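Local coordinates for SusD superfamily protein (Bacteroides vulgatus ATCC 8482, PDB 3JQ0) that probably binds nutrients, most likely glycans, at the outer membrane, at residues Lys26-Phe31 against Glu255-Tyr260; Asp358-Arg363 against Met443-Arg448. One frame throughout, in Å; residues are numbered along the deposited sequence.

Both contacts lie in the interior, with centres 11 Å apart, contact 2 almost at the middle of the chain and contact 1 reaching further out, where Tyr-260 is exposed. They hold different elements: contact 1 sets the start of helix 27-34 against the loop before helix 262-265, whereas contact 2 sets strand 359-363 against the loop between helices 430-441 and 448-455. The chemistry differs accordingly. Contact 1 is aromatic, with one bridging water; contact 2 holds a buried salt bridge and a lysine-to-carbonyl bond, with two waters nearby. They meet directly, Phe-359 of contact 2 standing edge-to-face with Trp-257 of contact 1.

Contact 1: residues Lys26-Phe31 against Glu255-Tyr260; sequences KSYNFF and EMWGGY
Trp-257 reaches across to the first turn of helix 27-34, its CB 3.9 Å from CB of Tyr-28. A chi1 of -65° sets CG anti to the carbonyl carbon. One face of the indole lies against CA of Tyr-28 and CB of Phe-31: CD1 meets CB of Ser-27, CE3 lies 3.6 Å from CD1 of Tyr-28, and CZ2 packs on CB and CG of Phe-31. At the tip, CH2 sits over the centre of the Phe-31 ring, 3.3 Å from its CG, in an offset stack with planes 27° apart. An alanine here would probably leave that Phe-31 face without its stacking partner and open a gap beside the helix. Tyr-260, in the one of its two conformers described here, completes the aromatic cluster through a CH-pi contact, its CB over the face of the Tyr-28 ring and 3.4 Å from the ring centroid. Water 1 joins OG of Ser-27, which also bonds Arg-24 O, to N of Trp-257. The whole arrangement joins helix 27-34 to the loop that follows strand 243-247, with Leu-265 of helix 262-265 also touching Trp-257.

Contact 2: residues Asp358-Arg363 against Met443-Arg448; sequences DFPIYR and MFEGKR
Arg-363 and Glu-445 meet side-on, their long side chains crossing at about a right angle while their flat ends lie nearly coplanar, 20° apart. NE of Arg-363 donates to OE1 of Glu-445 at 2.9 Å, almost straight at 171°, and NH2 reaches OE2 of Glu-445 at 2.8 Å. Each carboxylate oxygen offers its syn lone pair, so the two bonds fix the rotation of both groups. The bend of the arginine at chi3 (-76°) places its NE. Lys-341 forms a second salt bridge to OE2 of Glu-445, and Glu-242 and Glu-441 take NH1 of Arg-363; this buried network would probably help keep all these groups charged.

Strand 359-363 pairs antiparallel with strand 243-247, and a classic beta bulge, with Ile-361 and Tyr-362 both facing Phe-245, turns the chain just before Arg-363, the N-cap residue of helix 364-377.

At this corner Lys-447 of 443-448 comes in, its NZ donating to O of Ile-361 at 2.8 Å in the carbonyl plane. Water 3 lies 2.7 Å from both O of Pro-360 and O of Glu-445, and water 2 lies 2.8 Å from OE1 of Glu-445. The Pro-360 ring crosses the glutamate at about a right angle, with CB 3.8 Å from OE1 of Glu-445. Phe-359 turns its ring edge to the loop: CE1 lies 3.4 Å from O of Phe-444, a buried carbonyl oxygen with no hydrogen-bonding partner in the model.

Contact 1: residues Lys26-Phe31 against Glu255-Tyr260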
# COMPACT_ATOMS: atom_id res chain seq x y z
N LYS A 26 -6.55 -10.78 -0.92
CA LYS A 26 -5.23 -10.43 -1.45
C LYS A 26 -4.58 -9.21 -0.81
O LYS A 26 -3.51 -8.82 -1.23
CB LYS A 26 -5.30 -10.25 -2.97
CG LYS A 26 -5.13 -11.64 -3.70
CD LYS A 26 -5.78 -12.81 -3.08
CE LYS A 26 -5.44 -14.13 -3.69
NZ LYS A 26 -6.37 -15.20 -3.25
N SER A 27 -5.21 -8.67 0.22
CA SER A 27 -4.67 -7.50 0.94
C SER A 27 -3.22 -7.70 1.32
O SER A 27 -2.38 -6.81 1.10
CB SER A 27 -5.45 -7.37 2.31
OG SER A 27 -6.74 -6.98 2.22
N TYR A 28 -2.95 -8.83 1.96
CA TYR A 28 -1.61 -9.13 2.39
C TYR A 28 -0.64 -9.17 1.20
O TYR A 28 0.45 -8.58 1.24
CB TYR A 28 -1.61 -10.45 3.18
CG TYR A 28 -0.24 -10.88 3.65
CD1 TYR A 28 0.59 -10.03 4.32
CD2 TYR A 28 0.18 -12.18 3.43
CE1 TYR A 28 1.84 -10.46 4.78
CE2 TYR A 28 1.39 -12.63 3.87
CZ TYR A 28 2.24 -11.75 4.54
OH TYR A 28 3.47 -12.19 4.99
N ASN A 29 -1.03 -9.88 0.13
CA ASN A 29 -0.18 -9.89 -1.06
C ASN A 29 0.05 -8.50 -1.63
O ASN A 29 1.16 -8.22 -2.10
CB ASN A 29 -0.75 -10.80 -2.12
CG ASN A 29 -0.50 -12.26 -1.87
OD1 ASN A 29 0.24 -12.64 -0.99
ND2 ASN A 29 -1.14 -13.10 -2.69
N PHE A 30 -0.93 -7.61 -1.60
CA PHE A 30 -0.71 -6.25 -2.10
C PHE A 30 0.35 -5.56 -1.27
O PHE A 30 1.19 -4.83 -1.80
CB PHE A 30 -2.01 -5.42 -2.11
CG PHE A 30 -3.11 -6.00 -2.96
CD1 PHE A 30 -2.86 -6.73 -4.14
CD2 PHE A 30 -4.44 -5.82 -2.60
CE1 PHE A 30 -3.90 -7.27 -4.89
CE2 PHE A 30 -5.48 -6.36 -3.36
CZ PHE A 30 -5.20 -7.11 -4.49
N PHE A 31 0.32 -5.73 0.06
CA PHE A 31 1.38 -5.25 0.92
C PHE A 31 2.74 -5.80 0.51
O PHE A 31 3.71 -5.06 0.35
CB PHE A 31 1.07 -5.53 2.38
CG PHE A 31 2.24 -5.37 3.31
CD1 PHE A 31 2.74 -4.11 3.65
CD2 PHE A 31 2.88 -6.51 3.79
CE1 PHE A 31 3.85 -4.04 4.51
CE2 PHE A 31 3.97 -6.43 4.63
CZ PHE A 31 4.45 -5.19 4.98
N GLU A 255 -10.30 -10.85 9.36
CA GLU A 255 -9.25 -10.18 10.12
C GLU A 255 -8.38 -9.41 9.14
O GLU A 255 -8.18 -9.86 8.01
CB GLU A 255 -8.40 -11.24 10.87
CG GLU A 255 -7.39 -10.61 11.79
CD GLU A 255 -6.52 -11.56 12.57
OE1 GLU A 255 -6.77 -12.78 12.57
OE2 GLU A 255 -5.52 -11.05 13.15
N MSE A 256 -7.81 -8.27 9.53
CA MSE A 256 -6.96 -7.56 8.60
C MSE A 256 -5.83 -8.48 8.09
O MSE A 256 -5.18 -9.20 8.86
CB MSE A 256 -6.43 -6.29 9.23
CG MSE A 256 -5.71 -5.43 8.22
SE MSE A 256 -5.18 -3.69 8.84
CE MSE A 256 -3.23 -3.90 8.61
N TRP A 257 -5.64 -8.47 6.77
CA TRP A 257 -4.66 -9.29 6.10
C TRP A 257 -4.87 -10.80 6.33
O TRP A 257 -3.93 -11.58 6.21
CB TRP A 257 -3.22 -8.89 6.43
CG TRP A 257 -2.80 -7.51 5.98
CD1 TRP A 257 -3.54 -6.53 5.40
CD2 TRP A 257 -1.48 -6.99 6.15
NE1 TRP A 257 -2.74 -5.42 5.22
CE2 TRP A 257 -1.49 -5.69 5.67
CE3 TRP A 257 -0.31 -7.51 6.67
CZ2 TRP A 257 -0.38 -4.86 5.73
CZ3 TRP A 257 0.81 -6.72 6.72
CH2 TRP A 257 0.76 -5.40 6.27
N GLY A 258 -6.10 -11.20 6.69
CA GLY A 258 -6.36 -12.60 6.96
C GLY A 258 -5.54 -13.18 8.09
O GLY A 258 -5.32 -14.38 8.13
N GLY A 259 -5.13 -12.33 9.03
CA GLY A 259 -4.29 -12.73 10.14
C GLY A 259 -2.81 -12.46 9.96
O GLY A 259 -2.08 -12.59 10.94
N TYR A 260 -2.37 -12.14 8.74
CA TYR A 260 -0.97 -11.98 8.44
C TYR A 260 -0.37 -10.67 8.93
O TYR A 260 0.84 -10.52 8.89
CB TYR A 260 -0.68 -12.23 6.94
CG TYR A 260 -0.93 -13.68 6.54
CD1 TYR A 260 -0.02 -14.68 6.89
CD2 TYR A 260 -2.08 -14.06 5.89
CE1 TYR A 260 -0.26 -16.03 6.56
CE2 TYR A 260 -2.32 -15.41 5.55
CZ TYR A 260 -1.42 -16.39 5.92
OH TYR A 260 -1.63 -17.71 5.60
O HOH W 1 -7.42 -7.02 4.99

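Contact 2: residues Asp358-Arg363 against Met443-Arg448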
# COMPACT_ATOMS: atom_id res chain seq x y z
N ASP A 358 -9.83 -1.59 9.04
CA ASP A 358 -9.84 -1.59 7.59
C ASP A 358 -8.43 -1.35 7.05
O ASP A 358 -7.61 -0.74 7.73
CB ASP A 358 -10.76 -0.47 7.04
CG ASP A 358 -12.24 -0.75 7.24
OD1 ASP A 358 -12.62 -1.86 7.69
OD2 ASP A 358 -13.01 0.19 6.90
N PHE A 359 -8.13 -1.85 5.86
CA PHE A 359 -6.83 -1.66 5.24
C PHE A 359 -6.94 -0.71 4.07
O PHE A 359 -7.53 -1.05 3.05
CB PHE A 359 -6.21 -2.96 4.77
CG PHE A 359 -4.85 -2.79 4.19
CD1 PHE A 359 -3.84 -2.22 4.95
CD2 PHE A 359 -4.56 -3.14 2.90
CE1 PHE A 359 -2.58 -2.08 4.47
CE2 PHE A 359 -3.26 -2.99 2.41
CZ PHE A 359 -2.27 -2.44 3.20
N PRO A 360 -6.46 0.54 4.20
CA PRO A 360 -6.61 1.49 3.08
C PRO A 360 -5.82 1.05 1.86
O PRO A 360 -4.69 0.59 1.99
CB PRO A 360 -6.03 2.79 3.65
CG PRO A 360 -6.01 2.62 5.15
CD PRO A 360 -5.78 1.15 5.36
N ILE A 361 -6.41 1.24 0.69
CA ILE A 361 -5.76 1.05 -0.62
C ILE A 361 -5.41 2.40 -1.20
O ILE A 361 -4.25 2.67 -1.57
CB ILE A 361 -6.60 0.18 -1.57
CG1 ILE A 361 -6.82 -1.23 -1.00
CG2 ILE A 361 -5.99 0.15 -2.96
CD1 ILE A 361 -5.59 -2.05 -0.88
N TYR A 362 -6.42 3.25 -1.33
CA TYR A 362 -6.22 4.64 -1.81
C TYR A 362 -6.77 5.62 -0.80
O TYR A 362 -7.99 5.59 -0.52
CB TYR A 362 -6.87 4.87 -3.16
CG TYR A 362 -6.30 4.10 -4.33
CD1 TYR A 362 -4.92 4.07 -4.56
CD2 TYR A 362 -7.12 3.44 -5.21
CE1 TYR A 362 -4.40 3.45 -5.68
CE2 TYR A 362 -6.60 2.80 -6.34
CZ TYR A 362 -5.22 2.79 -6.56
OH TYR A 362 -4.76 2.17 -7.70
N ARG A 363 -5.90 6.50 -0.32
CA ARG A 363 -6.21 7.59 0.60
C ARG A 363 -6.03 8.93 -0.05
O ARG A 363 -5.19 9.06 -0.96
CB ARG A 363 -5.17 7.54 1.87
CG ARG A 363 -5.39 6.42 2.78
CD ARG A 363 -4.83 6.63 4.07
NE ARG A 363 -3.39 6.50 4.24
CZ ARG A 363 -2.58 7.48 4.58
NH1 ARG A 363 -2.92 8.76 4.57
NH2 ARG A 363 -1.35 7.16 4.93
N MSE A 443 3.96 3.94 5.73
CA MSE A 443 4.48 2.71 6.29
C MSE A 443 3.39 1.69 6.48
O MSE A 443 2.29 2.03 6.97
CB MSE A 443 5.18 2.96 7.65
CG MSE A 443 6.34 3.89 7.62
SE MSE A 443 7.33 3.89 9.27
CE MSE A 443 8.27 2.21 8.95
N PHE A 444 3.67 0.42 6.14
CA PHE A 444 2.71 -0.68 6.30
C PHE A 444 1.51 -0.62 5.35
O PHE A 444 0.60 -1.40 5.49
CB PHE A 444 2.25 -0.88 7.78
CG PHE A 444 3.37 -0.71 8.75
CD1 PHE A 444 4.47 -1.56 8.75
CD2 PHE A 444 3.41 0.36 9.64
CE1 PHE A 444 5.54 -1.39 9.55
CE2 PHE A 444 4.50 0.54 10.49
CZ PHE A 444 5.57 -0.34 10.43
N GLU A 445 1.55 0.27 4.36
CA GLU A 445 0.48 0.43 3.40
C GLU A 445 0.86 -0.02 1.99
O GLU A 445 0.06 0.11 1.08
CB GLU A 445 -0.10 1.84 3.41
CG GLU A 445 -0.85 2.18 4.70
CD GLU A 445 -1.32 3.61 4.70
OE1 GLU A 445 -2.36 3.85 4.03
OE2 GLU A 445 -0.71 4.46 5.40
N GLY A 446 2.04 -0.57 1.81
CA GLY A 446 2.31 -1.23 0.52
C GLY A 446 2.76 -0.32 -0.63
O GLY A 446 2.46 -0.60 -1.78
N LYS A 447 3.48 0.76 -0.31
CA LYS A 447 3.84 1.77 -1.31
C LYS A 447 5.32 1.89 -1.66
O LYS A 447 5.63 2.18 -2.81
CB LYS A 447 3.36 3.15 -0.89
CG LYS A 447 1.88 3.20 -0.48
CD LYS A 447 0.91 2.67 -1.53
CE LYS A 447 -0.53 2.82 -1.08
NZ LYS A 447 -1.53 2.23 -2.04
N ARG A 448 6.24 1.71 -0.70
CA ARG A 448 7.62 2.13 -0.87
C ARG A 448 8.34 1.47 -2.03
O ARG A 448 9.12 2.15 -2.72
CB ARG A 448 8.37 1.93 0.45
CG ARG A 448 9.85 2.24 0.43
CD ARG A 448 10.19 3.69 0.19
NE ARG A 448 11.60 3.90 0.50
CZ ARG A 448 12.20 5.09 0.42
NH1 ARG A 448 11.57 6.16 -0.03
NH2 ARG A 448 13.45 5.21 0.84
O HOH W 2 -3.05 3.24 1.42
O HOH W 3 -2.56 0.13 0.43